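Local coordinates for protein Na Glutathione S-transferase 1 (Necator americanus, PDB 2ON7) that probably catalyses the conjugation of reduced glutathione to electrophilic compounds, acting as a two-subunit glutathione transferase, at residues S90-Y95 with D157-E162; S104-V109 with A165-F170; E173-E176 with E180-E183. All coordinates share one frame; numbering follows the deposited sequence.

Interaction 1: S90-Y95 with D157-E162; sequences SLADQY and DLLVSE
The carbonyl oxygen of D157, two residues before the L159 that packs on A92 and Y95, is gripped twice by S161. The hydroxyl donates from S161 OG to D157 O at 2.7 Å, tilted 27° from the carbonyl plane, while the helical S161 N reaches the same oxygen from the opposite face. Serine is short enough to fold its hydroxyl back on its own helix and satisfy itself in a buried place. Between 90-95 and 157-162 the side chains meet through carbon alone. L159 reaches out between its two neighbours: its CD1 meets A92 CB at 3.8 Å and Y95 CD2 at 4.0 Å, approaching that ring obliquely, and its CD2 lies 4.2 Å from Y95 CE2. The small methyl of A92 lets the backbones come close, with CA atoms of A92 and L159 7.5 Å apart. Y95 holds CG anti to its backbone N (chi1 167°), which swings the ring across L159 at a slant, where H163 meets it edge-to-face and R99 NE bonds its hydroxyl. Beyond L159 stands C17, disulfide-bonded to C68. D157 also takes the backbone N of T154 on OD1, and L158 touches L153; together these are typical of the N-capping box and hydrophobic staple that open this core helix in glutathione transferases.

Interaction 2: S104-V109 with A165-F170; sequences SFFYTV and ATMLTF
V109 lays its CG1 methyl over one face of the F170 ring, 4.1 Å above the plane and displaced toward the rim. The second methyl works at the root of the same ring, with V109 CG2 3.8 Å from F170 CD2 and 3.9 Å from F170 CB. This double touch follows from the valine rotamer: chi1 of 79° puts CG1 between the backbone N and the carbonyl carbon and leaves CG2 anti to N, so both branches come to the ring from the same face, CG1 over it and CG2 near CB and CD2. The two backbones are close here, the CA atoms of V109 and F170 being 7.2 Å apart, and a short branched residue fits against a broad flat one. One turn back the helices stand wider, and longer side chains bridge the distance. M167 is bent at chi2 and chi3, which tucks its thioether between two rings: CE lies 4.1 Å from F105 CE2, oblique to that ring, whereas SD sits at the edge of F106, near its plane, 4.4 Å from CD2. A flexible, unbranched methionine suits such a slot. F106 also makes a cation-pi contact with R99. Behind the rings, helix 82-109 is kinked. T108 N has no bond to the S104 carbonyl and makes only a weak one to F105 O, while T108 OG1 takes up S104 O at 3.1 Å; the C=O...OG1 angle of 174° places the hydroxyl almost in line with the carbonyl bond. Outside the pair, L125 of helix 117-141 packs on both F105 and M167, and T166 OG1 is held by R12. V109 on F170 closes the end of helix 82-109 against the turn after helix 155-168, two core helices of the all-helical C-terminal domain of the glutathione transferase fold.

Interaction 3: E173-E176 with E180-E183; sequences EFLE and EVKE
L175 pushes its isobutyl group onto the flank of helix 179-189 and divides it between two residues. CD1 rests on the root of K182, 3.7 Å from both CB and CA of that lysine and 3.8 Å from its CG. The other branch, L175 CD2, meets V181 CG1 at 4.1 Å, the two side chains crossing at about a right angle. Leucine suits the place because its fork can serve two successive helix residues at once; CG anti to the carbonyl carbon (chi1 -54°) aims it there. K182 lends only the apolar base of its chain: the remainder, bent at chi3 and chi4, carries the ammonium away into an exposed position. V181, by contrast, is buried, as fits its small apolar side chain on the inner side of the helix, and it also touches N164 and T137. In the next shell, a type I beta turn from E173 to E176 presents L175, with F174 and L175 at its two central positions. The turn is pinned through F174: its carbonyl oxygen accepts a hydrogen bond from R129 NH1, and its ring meets that of F133 with the planes at about 65°. F133 reaches L175 as well, and L168, near the end of the preceding helix, packs on both turn residues. The acidic side chains of E173 and E176 lie at the less buried side of the turn. This type I turn links helices 155-168 and 179-189 within the all-helical C-terminal domain of the glutathione transferase fold, with F174 and L175 turned into its core.

In the fold
Interactions 1 and 2 join the same two helices, 82-109 and 155-168, at points whose centres lie 16 Å apart. Interaction 1 is nearer the middle of the chain and borders the subunit interface, since F48 of the second subunit packs on L91 and Q94; there one leucine fits between an alanine and a tyrosine, whereas interaction 2, toward the helix ends, sets a valine against one phenylalanine and a methionine against two others. Interaction 3 is the most peripheral, about 17 Å from the chain centre to its own, and mixes buried carbons with an exposed lysine. It touches interaction 2 directly, through F174 on M167 and L168, so the loop continues the same apolar core into helix 179-189.

Interaction 1: S90-Y95 with D157-E162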
ATOM      1  N   SER A  90       5.224   6.390   1.863  1.00  7.66           N
ATOM      2  CA  SER A  90       6.216   5.612   1.172  1.00  7.96           C
ATOM      3  C   SER A  90       6.908   4.620   2.105  1.00  8.31           C
ATOM      4  O   SER A  90       7.349   3.572   1.656  1.00  8.58           O
ATOM      5  CB  SER A  90       7.242   6.519   0.479  1.00  7.00           C
ATOM      6  OG  SER A  90       8.316   6.864   1.354  1.00  7.69           O
ATOM      7  N   LEU A  91       7.036   4.969   3.390  1.00  8.31           N
ATOM      8  CA  LEU A  91       7.653   4.086   4.376  1.00  7.23           C
ATOM      9  C   LEU A  91       6.719   2.988   4.827  1.00  7.15           C
ATOM     10  O   LEU A  91       7.138   1.919   5.196  1.00  6.91           O
ATOM     11  CB  LEU A  91       8.112   4.872   5.601  1.00  7.50           C
ATOM     12  CG  LEU A  91       9.417   5.681   5.489  1.00  5.84           C
ATOM     13  CD1 LEU A  91       9.369   6.861   6.472  1.00  2.00           C
ATOM     14  CD2 LEU A  91      10.638   4.790   5.744  1.00  2.32           C
ATOM     15  N   ALA A  92       5.437   3.275   4.817  1.00  7.76           N
ATOM     16  CA  ALA A  92       4.447   2.360   5.278  1.00  7.62           C
ATOM     17  C   ALA A  92       4.264   1.261   4.244  1.00  8.55           C
ATOM     18  O   ALA A  92       3.933   0.128   4.630  1.00  9.33           O
ATOM     19  CB  ALA A  92       3.148   3.099   5.488  1.00  8.46           C
ATOM     20  N   ASP A  93       4.420   1.625   2.958  1.00  7.30           N
ATOM     21  CA  ASP A  93       4.361   0.722   1.808  1.00  8.07           C
ATOM     22  C   ASP A  93       5.626  -0.160   1.702  1.00  7.62           C
ATOM     23  O   ASP A  93       5.574  -1.319   1.227  1.00  6.77           O
ATOM     24  CB  ASP A  93       4.253   1.533   0.485  1.00  8.37           C
ATOM     25  CG  ASP A  93       2.837   1.962   0.122  1.00  9.16           C
ATOM     26  OD1 ASP A  93       1.848   1.548   0.785  1.00 13.18           O
ATOM     27  OD2 ASP A  93       2.713   2.711  -0.881  1.00  9.47           O
ATOM     28  N   GLN A  94       6.761   0.418   2.079  1.00  6.84           N
ATOM     29  CA  GLN A  94       8.028  -0.324   2.109  1.00  8.20           C
ATOM     30  C   GLN A  94       7.963  -1.367   3.198  1.00  8.68           C
ATOM     31  O   GLN A  94       8.325  -2.522   2.969  1.00  8.50           O
ATOM     32  CB  GLN A  94       9.230   0.614   2.358  1.00  8.15           C
ATOM     33  CG  GLN A  94      10.610  -0.032   2.264  1.00  7.68           C
ATOM     34  CD  GLN A  94      10.946  -0.593   0.885  1.00  8.91           C
ATOM     35  OE1 GLN A  94      10.326  -0.229  -0.148  1.00  9.91           O
ATOM     36  NE2 GLN A  94      11.955  -1.478   0.853  1.00  5.57           N
ATOM     37  N   TYR A  95       7.513  -0.936   4.383  1.00  9.33           N
ATOM     38  CA  TYR A  95       7.134  -1.843   5.459  1.00 10.59           C
ATOM     39  C   TYR A  95       6.174  -2.987   5.030  1.00 10.65           C
ATOM     40  O   TYR A  95       6.359  -4.129   5.415  1.00  9.79           O
ATOM     41  CB  TYR A  95       6.558  -1.070   6.638  1.00 11.62           C
ATOM     42  CG  TYR A  95       5.876  -1.948   7.646  1.00 14.53           C
ATOM     43  CD1 TYR A  95       6.602  -2.621   8.634  1.00 16.98           C
ATOM     44  CD2 TYR A  95       4.494  -2.106   7.619  1.00 16.26           C
ATOM     45  CE1 TYR A  95       5.941  -3.442   9.571  1.00 18.49           C
ATOM     46  CE2 TYR A  95       3.842  -2.912   8.518  1.00 17.65           C
ATOM     47  CZ  TYR A  95       4.563  -3.569   9.502  1.00 17.12           C
ATOM     48  OH  TYR A  95       3.866  -4.374  10.384  1.00 17.33           O
ATOM     49  N   ASP A 157       5.606   5.589  12.429  1.00  7.85           N
ATOM     50  CA  ASP A 157       6.289   5.375  13.716  1.00  7.60           C
ATOM     51  C   ASP A 157       5.661   4.174  14.513  1.00  8.46           C
ATOM     52  O   ASP A 157       6.365   3.336  15.064  1.00  8.86           O
ATOM     53  CB  ASP A 157       6.285   6.685  14.517  1.00  6.09           C
ATOM     54  CG  ASP A 157       7.161   7.783  13.849  1.00  4.96           C
ATOM     55  OD1 ASP A 157       6.724   8.945  13.701  1.00  2.00           O
ATOM     56  OD2 ASP A 157       8.306   7.446  13.440  1.00  3.99           O
ATOM     57  N   LEU A 158       4.337   4.079  14.478  1.00  9.24           N
ATOM     58  CA  LEU A 158       3.567   3.107  15.236  1.00  9.95           C
ATOM     59  C   LEU A 158       3.606   1.751  14.589  1.00  9.79           C
ATOM     60  O   LEU A 158       3.855   0.744  15.252  1.00  9.60           O
ATOM     61  CB  LEU A 158       2.112   3.578  15.352  1.00  9.82           C
ATOM     62  CG  LEU A 158       1.806   5.000  15.784  1.00  9.96           C
ATOM     63  CD1 LEU A 158       0.314   5.235  15.565  1.00  7.15           C
ATOM     64  CD2 LEU A 158       2.169   5.180  17.264  1.00  9.78           C
ATOM     65  N   LEU A 159       3.351   1.741  13.289  1.00 10.09           N
ATOM     66  CA  LEU A 159       3.488   0.542  12.486  1.00 10.39           C
ATOM     67  C   LEU A 159       4.756  -0.225  12.794  1.00 10.00           C
ATOM     68  O   LEU A 159       4.710  -1.433  13.110  1.00 11.40           O
ATOM     69  CB  LEU A 159       3.494   0.904  11.004  1.00 10.30           C
ATOM     70  CG  LEU A 159       2.195   0.981  10.211  1.00 12.45           C
ATOM     71  CD1 LEU A 159       2.568   1.201   8.729  1.00  8.51           C
ATOM     72  CD2 LEU A 159       1.243  -0.280  10.433  1.00  8.73           C
ATOM     73  N   VAL A 160       5.870   0.486  12.684  1.00  8.87           N
ATOM     74  CA  VAL A 160       7.241  -0.055  12.790  1.00  8.59           C
ATOM     75  C   VAL A 160       7.664  -0.330  14.245  1.00  8.74           C
ATOM     76  O   VAL A 160       8.229  -1.386  14.546  1.00  8.84           O
ATOM     77  CB  VAL A 160       8.267   0.937  12.121  1.00  8.27           C
ATOM     78  CG1 VAL A 160       9.689   0.479  12.270  1.00  6.64           C
ATOM     79  CG2 VAL A 160       7.909   1.193  10.658  1.00  6.37           C
ATOM     80  N   SER A 161       7.409   0.617  15.148  1.00  8.64           N
ATOM     81  CA  SER A 161       7.685   0.349  16.563  1.00  8.60           C
ATOM     82  C   SER A 161       6.869  -0.869  17.093  1.00  8.33           C
ATOM     83  O   SER A 161       7.419  -1.793  17.646  1.00  8.83           O
ATOM     84  CB  SER A 161       7.493   1.594  17.405  1.00  7.89           C
ATOM     85  OG  SER A 161       6.162   1.989  17.413  1.00  6.55           O
ATOM     86  N   GLU A 162       5.568  -0.877  16.874  1.00  8.56           N
ATOM     87  CA  GLU A 162       4.725  -2.002  17.268  1.00  8.32           C
ATOM     88  C   GLU A 162       5.113  -3.359  16.629  1.00  7.58           C
ATOM     89  O   GLU A 162       5.057  -4.408  17.275  1.00  8.26           O
ATOM     90  CB  GLU A 162       3.252  -1.663  16.970  1.00  8.75           C
ATOM     91  CG  GLU A 162       2.269  -2.835  17.141  1.00  9.86           C
ATOM     92  CD  GLU A 162       2.219  -3.307  18.585  1.00 11.79           C
ATOM     93  OE1 GLU A 162       2.153  -2.446  19.506  1.00  8.82           O
ATOM     94  OE2 GLU A 162       2.249  -4.535  18.795  1.00 14.15           O
TER

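Interaction 2: S104-V109 with A165-F170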
ATOM      1  N   SER A 104       5.519 -15.942   4.933  1.00 10.03           N
ATOM      2  CA  SER A 104       5.791 -17.336   5.208  1.00 10.60           C
ATOM      3  C   SER A 104       6.523 -17.627   6.541  1.00 11.00           C
ATOM      4  O   SER A 104       6.330 -18.706   7.122  1.00 11.17           O
ATOM      5  CB  SER A 104       6.565 -17.970   4.044  1.00 10.18           C
ATOM      6  OG  SER A 104       7.869 -17.443   3.982  1.00  9.90           O
ATOM      7  N   PHE A 105       7.389 -16.722   6.999  1.00 10.84           N
ATOM      8  CA  PHE A 105       7.973 -16.901   8.322  1.00 11.36           C
ATOM      9  C   PHE A 105       6.951 -16.685   9.446  1.00 12.21           C
ATOM     10  O   PHE A 105       6.778 -17.551  10.297  1.00 11.44           O
ATOM     11  CB  PHE A 105       9.185 -16.007   8.572  1.00 11.04           C
ATOM     12  CG  PHE A 105       9.623 -16.028  10.000  1.00 10.76           C
ATOM     13  CD1 PHE A 105      10.421 -17.081  10.477  1.00 10.82           C
ATOM     14  CD2 PHE A 105       9.167 -15.059  10.895  1.00  8.95           C
ATOM     15  CE1 PHE A 105      10.800 -17.142  11.822  1.00 10.32           C
ATOM     16  CE2 PHE A 105       9.530 -15.108  12.233  1.00  9.38           C
ATOM     17  CZ  PHE A 105      10.352 -16.157  12.704  1.00  9.54           C
ATOM     18  N   PHE A 106       6.318 -15.498   9.440  1.00 13.78           N
ATOM     19  CA  PHE A 106       5.343 -15.054  10.440  1.00 14.82           C
ATOM     20  C   PHE A 106       4.210 -16.046  10.688  1.00 15.49           C
ATOM     21  O   PHE A 106       3.975 -16.457  11.820  1.00 15.33           O
ATOM     22  CB  PHE A 106       4.766 -13.706  10.008  1.00 15.47           C
ATOM     23  CG  PHE A 106       4.089 -12.945  11.117  1.00 15.78           C
ATOM     24  CD1 PHE A 106       2.689 -12.966  11.242  1.00 16.34           C
ATOM     25  CD2 PHE A 106       4.844 -12.204  12.042  1.00 15.27           C
ATOM     26  CE1 PHE A 106       2.050 -12.267  12.272  1.00 15.01           C
ATOM     27  CE2 PHE A 106       4.199 -11.473  13.065  1.00 15.44           C
ATOM     28  CZ  PHE A 106       2.812 -11.508  13.183  1.00 15.03           C
ATOM     29  N   TYR A 107       3.524 -16.441   9.618  1.00 16.72           N
ATOM     30  CA  TYR A 107       2.413 -17.407   9.689  1.00 17.60           C
ATOM     31  C   TYR A 107       2.821 -18.793  10.208  1.00 17.31           C
ATOM     32  O   TYR A 107       1.986 -19.520  10.754  1.00 17.56           O
ATOM     33  CB  TYR A 107       1.671 -17.479   8.338  1.00 18.82           C
ATOM     34  CG  TYR A 107       0.757 -16.277   8.126  1.00 20.41           C
ATOM     35  CD1 TYR A 107      -0.639 -16.400   8.187  1.00 22.56           C
ATOM     36  CD2 TYR A 107       1.288 -15.008   7.919  1.00 22.11           C
ATOM     37  CE1 TYR A 107      -1.477 -15.285   8.004  1.00 22.92           C
ATOM     38  CE2 TYR A 107       0.467 -13.889   7.755  1.00 23.82           C
ATOM     39  CZ  TYR A 107      -0.916 -14.031   7.794  1.00 22.97           C
ATOM     40  OH  TYR A 107      -1.708 -12.896   7.628  1.00 22.60           O
ATOM     41  N   THR A 108       4.101 -19.141  10.055  1.00 16.65           N
ATOM     42  CA  THR A 108       4.668 -20.346  10.659  1.00 15.70           C
ATOM     43  C   THR A 108       4.999 -20.120  12.139  1.00 15.69           C
ATOM     44  O   THR A 108       4.705 -20.986  12.968  1.00 15.14           O
ATOM     45  CB  THR A 108       5.918 -20.883   9.880  1.00 15.43           C
ATOM     46  OG1 THR A 108       5.524 -21.311   8.576  1.00 13.89           O
ATOM     47  CG2 THR A 108       6.565 -22.074  10.604  1.00 14.70           C
ATOM     48  N   VAL A 109       5.615 -18.980  12.471  1.00 15.40           N
ATOM     49  CA  VAL A 109       6.012 -18.729  13.865  1.00 15.41           C
ATOM     50  C   VAL A 109       4.789 -18.542  14.793  1.00 15.93           C
ATOM     51  O   VAL A 109       4.797 -18.982  15.955  1.00 15.83           O
ATOM     52  CB  VAL A 109       7.061 -17.592  14.012  1.00 15.30           C
ATOM     53  CG1 VAL A 109       6.402 -16.195  13.911  1.00 14.22           C
ATOM     54  CG2 VAL A 109       7.855 -17.756  15.327  1.00 13.89           C
ATOM     55  N   ALA A 165       8.352  -4.653  18.423  1.00  4.60           N
ATOM     56  CA  ALA A 165       7.988  -5.080  19.749  1.00  4.54           C
ATOM     57  C   ALA A 165       7.413  -6.499  19.675  1.00  4.12           C
ATOM     58  O   ALA A 165       7.918  -7.410  20.304  1.00  3.64           O
ATOM     59  CB  ALA A 165       7.009  -4.108  20.305  1.00  4.44           C
ATOM     60  N   THR A 166       6.387  -6.691  18.855  1.00  5.23           N
ATOM     61  CA  THR A 166       5.847  -8.040  18.548  1.00  5.50           C
ATOM     62  C   THR A 166       6.934  -9.071  18.136  1.00  6.17           C
ATOM     63  O   THR A 166       7.016 -10.151  18.728  1.00  6.54           O
ATOM     64  CB  THR A 166       4.759  -7.944  17.451  1.00  5.99           C
ATOM     65  OG1 THR A 166       3.674  -7.147  17.925  1.00  5.29           O
ATOM     66  CG2 THR A 166       4.241  -9.342  17.035  1.00  6.47           C
ATOM     67  N   MET A 167       7.762  -8.736  17.141  1.00  6.27           N
ATOM     68  CA  MET A 167       8.875  -9.620  16.731  1.00  7.83           C
ATOM     69  C   MET A 167       9.792 -10.099  17.872  1.00  7.47           C
ATOM     70  O   MET A 167       9.970 -11.307  18.030  1.00  7.16           O
ATOM     71  CB  MET A 167       9.701  -9.028  15.567  1.00  8.35           C
ATOM     72  CG  MET A 167       8.944  -9.091  14.242  1.00 10.97           C
ATOM     73  SD  MET A 167       8.710 -10.836  13.694  1.00 16.88           S
ATOM     74  CE  MET A 167      10.241 -11.575  14.142  1.00 12.97           C
ATOM     75  N   LEU A 168      10.327  -9.176  18.675  1.00  7.33           N
ATOM     76  CA  LEU A 168      11.121  -9.536  19.878  1.00  7.56           C
ATOM     77  C   LEU A 168      10.509 -10.690  20.699  1.00  7.33           C
ATOM     78  O   LEU A 168      11.208 -11.461  21.338  1.00  7.14           O
ATOM     79  CB  LEU A 168      11.353  -8.303  20.782  1.00  7.50           C
ATOM     80  CG  LEU A 168      12.126  -7.118  20.176  1.00  9.24           C
ATOM     81  CD1 LEU A 168      12.631  -6.139  21.232  1.00 10.08           C
ATOM     82  CD2 LEU A 168      13.302  -7.642  19.366  1.00 11.00           C
ATOM     83  N   THR A 169       9.193 -10.783  20.672  1.00  7.28           N
ATOM     84  CA  THR A 169       8.470 -11.837  21.357  1.00  7.86           C
ATOM     85  C   THR A 169       8.572 -13.201  20.633  1.00  6.88           C
ATOM     86  O   THR A 169       8.248 -14.243  21.205  1.00  6.03           O
ATOM     87  CB  THR A 169       7.000 -11.407  21.508  1.00  7.89           C
ATOM     88  OG1 THR A 169       6.946 -10.201  22.292  1.00 10.87           O
ATOM     89  CG2 THR A 169       6.254 -12.435  22.206  1.00 10.30           C
ATOM     90  N   PHE A 170       9.009 -13.178  19.369  1.00  6.44           N
ATOM     91  CA  PHE A 170       9.202 -14.408  18.590  1.00  6.26           C
ATOM     92  C   PHE A 170      10.650 -14.654  18.228  1.00  5.63           C
ATOM     93  O   PHE A 170      11.083 -15.797  18.132  1.00  5.77           O
ATOM     94  CB  PHE A 170       8.335 -14.407  17.332  1.00  6.71           C
ATOM     95  CG  PHE A 170       6.870 -14.539  17.620  1.00  6.87           C
ATOM     96  CD1 PHE A 170       6.003 -13.493  17.350  1.00  8.98           C
ATOM     97  CD2 PHE A 170       6.365 -15.689  18.198  1.00  9.22           C
ATOM     98  CE1 PHE A 170       4.648 -13.599  17.616  1.00  8.80           C
ATOM     99  CE2 PHE A 170       5.017 -15.798  18.473  1.00 10.01           C
ATOM    100  CZ  PHE A 170       4.158 -14.735  18.183  1.00  8.38           C
TER

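Interaction 3: E173-E176 with E180-E183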
ATOM      1  N   GLU A 173      16.639 -11.906  19.209  1.00  4.82           N
ATOM      2  CA  GLU A 173      17.744 -11.128  18.614  1.00  5.23           C
ATOM      3  C   GLU A 173      17.382 -10.397  17.312  1.00  5.61           C
ATOM      4  O   GLU A 173      18.221 -10.295  16.404  1.00  5.33           O
ATOM      5  CB  GLU A 173      18.980 -11.999  18.396  1.00  5.03           C
ATOM      6  CG  GLU A 173      18.703 -13.483  18.407  1.00  6.30           C
ATOM      7  CD  GLU A 173      17.853 -13.936  17.241  1.00  5.19           C
ATOM      8  OE1 GLU A 173      16.730 -14.454  17.450  1.00  2.00           O
ATOM      9  OE2 GLU A 173      18.334 -13.783  16.118  1.00  6.21           O
ATOM     10  N   PHE A 174      16.162  -9.854  17.244  1.00  5.09           N
ATOM     11  CA  PHE A 174      15.675  -9.252  16.011  1.00  5.98           C
ATOM     12  C   PHE A 174      16.361  -7.916  15.649  1.00  6.85           C
ATOM     13  O   PHE A 174      16.569  -7.591  14.466  1.00  6.05           O
ATOM     14  CB  PHE A 174      14.141  -9.106  16.045  1.00  5.30           C
ATOM     15  CG  PHE A 174      13.545  -8.845  14.712  1.00  4.50           C
ATOM     16  CD1 PHE A 174      13.787  -9.718  13.647  1.00  4.74           C
ATOM     17  CD2 PHE A 174      12.722  -7.736  14.503  1.00  4.20           C
ATOM     18  CE1 PHE A 174      13.239  -9.480  12.405  1.00  2.75           C
ATOM     19  CE2 PHE A 174      12.140  -7.505  13.271  1.00  2.00           C
ATOM     20  CZ  PHE A 174      12.416  -8.350  12.216  1.00  4.13           C
ATOM     21  N   LEU A 175      16.754  -7.171  16.679  1.00  7.59           N
ATOM     22  CA  LEU A 175      17.266  -5.827  16.475  1.00  8.20           C
ATOM     23  C   LEU A 175      18.784  -5.798  16.560  1.00  8.70           C
ATOM     24  O   LEU A 175      19.394  -4.731  16.603  1.00  9.30           O
ATOM     25  CB  LEU A 175      16.633  -4.886  17.485  1.00  7.24           C
ATOM     26  CG  LEU A 175      15.104  -4.934  17.481  1.00  7.63           C
ATOM     27  CD1 LEU A 175      14.586  -3.810  18.365  1.00  6.02           C
ATOM     28  CD2 LEU A 175      14.436  -4.845  16.053  1.00  3.70           C
ATOM     29  N   GLU A 176      19.381  -6.989  16.556  1.00  9.22           N
ATOM     30  CA  GLU A 176      20.818  -7.186  16.728  1.00  9.13           C
ATOM     31  C   GLU A 176      21.728  -6.180  15.986  1.00  9.45           C
ATOM     32  O   GLU A 176      22.554  -5.501  16.613  1.00  9.94           O
ATOM     33  CB  GLU A 176      21.220  -8.645  16.417  1.00  9.22           C
ATOM     34  CG  GLU A 176      21.275  -9.556  17.651  1.00  9.18           C
ATOM     35  CD  GLU A 176      22.134 -10.857  17.491  1.00  8.43           C
ATOM     36  OE1 GLU A 176      22.545 -11.241  16.385  1.00  6.14           O
ATOM     37  OE2 GLU A 176      22.373 -11.526  18.510  1.00  7.16           O
ATOM     38  N   GLU A 180      19.822   1.983  16.114  1.00  6.23           N
ATOM     39  CA  GLU A 180      18.838   3.050  15.824  1.00  6.78           C
ATOM     40  C   GLU A 180      17.358   2.597  15.811  1.00  6.92           C
ATOM     41  O   GLU A 180      16.481   3.286  16.351  1.00  7.24           O
ATOM     42  CB  GLU A 180      19.142   3.723  14.475  1.00  5.74           C
ATOM     43  CG  GLU A 180      20.498   4.389  14.401  1.00  9.61           C
ATOM     44  CD  GLU A 180      21.600   3.390  14.160  1.00  9.67           C
ATOM     45  OE1 GLU A 180      21.324   2.332  13.545  1.00 12.77           O
ATOM     46  OE2 GLU A 180      22.717   3.651  14.600  1.00  8.52           O
ATOM     47  N   VAL A 181      17.089   1.472  15.154  1.00  6.61           N
ATOM     48  CA  VAL A 181      15.743   0.907  15.099  1.00  7.20           C
ATOM     49  C   VAL A 181      15.230   0.575  16.512  1.00  7.93           C
ATOM     50  O   VAL A 181      14.097   0.874  16.851  1.00  8.06           O
ATOM     51  CB  VAL A 181      15.703  -0.358  14.187  1.00  6.89           C
ATOM     52  CG1 VAL A 181      14.394  -1.087  14.334  1.00  4.20           C
ATOM     53  CG2 VAL A 181      16.004  -0.002  12.761  1.00  4.15           C
ATOM     54  N   LYS A 182      16.089  -0.046  17.318  1.00  8.50           N
ATOM     55  CA  LYS A 182      15.784  -0.337  18.707  1.00  9.24           C
ATOM     56  C   LYS A 182      15.467   0.945  19.525  1.00  9.51           C
ATOM     57  O   LYS A 182      14.392   1.015  20.158  1.00  8.70           O
ATOM     58  CB  LYS A 182      16.930  -1.136  19.314  1.00  9.58           C
ATOM     59  CG  LYS A 182      16.693  -1.637  20.702  1.00 10.44           C
ATOM     60  CD  LYS A 182      18.038  -1.940  21.302  1.00 13.94           C
ATOM     61  CE  LYS A 182      18.054  -3.278  21.994  1.00 16.30           C
ATOM     62  NZ  LYS A 182      17.041  -3.265  23.087  1.00 18.79           N
ATOM     63  N   GLU A 183      16.388   1.938  19.485  1.00  8.84           N
ATOM     64  CA  GLU A 183      16.163   3.279  20.063  1.00  8.69           C
ATOM     65  C   GLU A 183      14.810   3.896  19.644  1.00  8.12           C
ATOM     66  O   GLU A 183      14.136   4.540  20.473  1.00  7.49           O
ATOM     67  CB  GLU A 183      17.291   4.243  19.680  1.00  8.42           C
ATOM     68  CG  GLU A 183      18.682   3.940  20.327  1.00 10.36           C
ATOM     69  CD  GLU A 183      19.811   4.876  19.803  1.00 10.09           C
ATOM     70  OE1 GLU A 183      19.714   5.367  18.638  1.00 11.81           O
ATOM     71  OE2 GLU A 183      20.786   5.105  20.563  1.00  7.99           O
TER